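Local coordinates for tryptophan decarboxylase 1 (Oryza sativa subsp. japonica, PDB 6KHO) that decarboxylates L-tryptophan to tryptamine and 5-hydroxy-L-tryptophan to serotonin, using pyridoxal 5'-phosphate as cofactor and working as a homodimer, at the interface of chains A and B. Numbering follows the deposited sequence. Chains: chain A/B, Tryptophan decarboxylase 1.

The interface of chains A and B. Residues chain A 22, 24, 29-30, 33, 77; chain B 110-111, 395-396.
The N-terminal loop of chain A, with A:Phe22 and A:Pro24, and the helices 27-47 and 77-88 meet the start of helix 110-122 and part of the long helix 386-420 of chain B. A:Phe22 and B:Tyr396 pack edge-to-face, their planes at 64°. The far rim of the phenylalanine does the touching: its CZ lies 3.8 Å from B:Tyr396 CD1, over one face of the tyrosine ring and toward its rim. With CG anti to the backbone N (chi1 169°), the phenylalanine ring reaches out from the loop to B:Tyr396, and A:Pro24 CD covers one of its faces near the rim.

The phenol oxygen of B:Tyr396 is a polar hub. It accepts a hydrogen bond from B:Ala111 N, 3.1 Å from its OH, within its own chain. A water links the same OH to the carbonyl O of A:Pro24 and, at the longer distance of 3.2 Å from the water to OD2, to the carboxylate of A:Asp29. The A:Pro24 carbonyl also accepts a direct bond from the helix-start amide of B:Ala110, with N to O 3.1 Å; the donor is tilted 35° from the carbonyl plane. A phenylalanine in place of B:Tyr396 would probably keep the ring contact but leave the bridging water and B:Ala111 N without this partner.

A:Tyr33 lies beside this hub. The methyl CB of B:Ala110 lies over the rim of the A:Tyr33 ring, on the A:Asp29 side, 3.5 Å from CD2; B:Ala111 CA sits at the edge, in plane. A:Phe77 CB over one face and A:Asp29 CB over the other hold the ring between them. Its OH points tip to tip at the methyl CG2 of B:Thr395. B:Thr395 OG1 lies at the edge of the A:Phe77 ring, 3.6 Å from CD1.

The centre of this patch is about 28 Å from A:Tyr359, the catalytic proton donor. Its contacts, repeated in the two-fold twin, probably help fasten the N-terminal segment of each subunit to its partner in the homodimer.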
loop_
_atom_site.group_PDB
_atom_site.type_symbol
_atom_site.label_atom_id
_atom_site.label_comp_id
_atom_site.label_asym_id
_atom_site.label_seq_id
_atom_site.Cartn_x
_atom_site.Cartn_y
_atom_site.Cartn_z
ATOM N N PHE A 22 -23.153 20.730 -0.290
ATOM C CA PHE A 22 -22.517 19.704 0.531
ATOM C C PHE A 22 -21.006 19.888 0.448
ATOM O O PHE A 22 -20.415 19.758 -0.631
ATOM C CB PHE A 22 -22.912 18.293 0.104
ATOM C CG PHE A 22 -22.077 17.222 0.747
ATOM C CD1 PHE A 22 -22.021 17.110 2.124
ATOM C CD2 PHE A 22 -21.327 16.347 -0.024
ATOM C CE1 PHE A 22 -21.244 16.134 2.727
ATOM C CE2 PHE A 22 -20.555 15.369 0.566
ATOM C CZ PHE A 22 -20.510 15.256 1.946
ATOM N N PRO A 24 -17.728 18.436 2.108
ATOM C CA PRO A 24 -17.208 17.410 3.017
ATOM C C PRO A 24 -16.016 17.862 3.848
ATOM O O PRO A 24 -15.726 17.215 4.859
ATOM C CB PRO A 24 -16.825 16.263 2.067
ATOM C CG PRO A 24 -16.622 16.911 0.756
ATOM C CD PRO A 24 -17.628 18.027 0.699
ATOM N N ASP A 29 -17.175 20.641 10.474
ATOM C CA ASP A 29 -17.126 19.179 10.520
ATOM C C ASP A 29 -15.705 18.664 10.713
ATOM O O ASP A 29 -15.488 17.685 11.444
ATOM C CB ASP A 29 -17.711 18.581 9.240
ATOM C CG ASP A 29 -19.229 18.661 9.186
ATOM O OD1 ASP A 29 -19.851 19.251 10.104
ATOM O OD2 ASP A 29 -19.792 18.130 8.201
ATOM N N VAL A 30 -14.731 19.271 10.028
ATOM C CA VAL A 30 -13.347 18.834 10.184
ATOM C C VAL A 30 -12.937 18.902 11.649
ATOM O O VAL A 30 -12.402 17.941 12.210
ATOM C CB VAL A 30 -12.408 19.662 9.287
ATOM C CG1 VAL A 30 -10.948 19.406 9.667
ATOM C CG2 VAL A 30 -12.636 19.308 7.822
ATOM N N TYR A 33 -15.542 16.351 13.934
ATOM C CA TYR A 33 -15.320 14.920 13.704
ATOM C C TYR A 33 -13.975 14.489 14.269
ATOM O O TYR A 33 -13.869 13.444 14.928
ATOM C CB TYR A 33 -15.360 14.568 12.215
ATOM C CG TYR A 33 -16.675 14.664 11.457
ATOM C CD1 TYR A 33 -17.742 15.458 11.894
ATOM C CD2 TYR A 33 -16.824 13.977 10.262
ATOM C CE1 TYR A 33 -18.919 15.544 11.148
ATOM C CE2 TYR A 33 -17.980 14.059 9.514
ATOM C CZ TYR A 33 -19.020 14.838 9.953
ATOM O OH TYR A 33 -20.153 14.882 9.173
ATOM N N PHE A 77 -22.295 12.475 12.680
ATOM C CA PHE A 77 -21.087 11.690 12.902
ATOM C C PHE A 77 -21.071 11.066 14.293
ATOM O O PHE A 77 -20.389 10.065 14.502
ATOM C CB PHE A 77 -19.844 12.558 12.682
ATOM C CG PHE A 77 -18.556 11.781 12.685
ATOM C CD1 PHE A 77 -18.274 10.876 11.672
ATOM C CD2 PHE A 77 -17.622 11.962 13.705
ATOM C CE1 PHE A 77 -17.082 10.158 11.666
ATOM C CE2 PHE A 77 -16.427 11.251 13.708
ATOM C CZ PHE A 77 -16.161 10.340 12.693
ATOM N N ALA B 110 -14.144 14.798 5.968
ATOM C CA ALA B 110 -13.855 14.717 7.395
ATOM C C ALA B 110 -14.082 13.305 7.927
ATOM O O ALA B 110 -13.357 12.850 8.815
ATOM C CB ALA B 110 -14.708 15.733 8.162
ATOM N N ALA B 111 -15.097 12.599 7.410
ATOM C CA ALA B 111 -15.356 11.243 7.895
ATOM C C ALA B 111 -14.217 10.293 7.531
ATOM O O ALA B 111 -13.847 9.419 8.327
ATOM C CB ALA B 111 -16.684 10.727 7.330
ATOM N N THR B 395 -21.818 7.908 7.248
ATOM C CA THR B 395 -22.053 9.274 7.695
ATOM C C THR B 395 -22.819 10.086 6.655
ATOM O O THR B 395 -23.747 10.821 7.005
ATOM C CB THR B 395 -20.718 9.951 8.023
ATOM O OG1 THR B 395 -19.994 9.156 8.981
ATOM C CG2 THR B 395 -20.957 11.348 8.585
ATOM N N TYR B 396 -22.457 9.969 5.376
ATOM C CA TYR B 396 -23.033 10.842 4.352
ATOM C C TYR B 396 -24.188 10.209 3.580
ATOM O O TYR B 396 -25.116 10.923 3.194
ATOM C CB TYR B 396 -21.941 11.294 3.365
ATOM C CG TYR B 396 -20.757 11.975 4.038
ATOM C CD1 TYR B 396 -20.941 13.018 4.940
ATOM C CD2 TYR B 396 -19.452 11.577 3.757
ATOM C CE1 TYR B 396 -19.853 13.641 5.562
ATOM C CE2 TYR B 396 -18.357 12.194 4.366
ATOM C CZ TYR B 396 -18.559 13.219 5.257
ATOM O OH TYR B 396 -17.456 13.794 5.847
HETATM O O HOH W 1 -17.815 16.191 6.505
#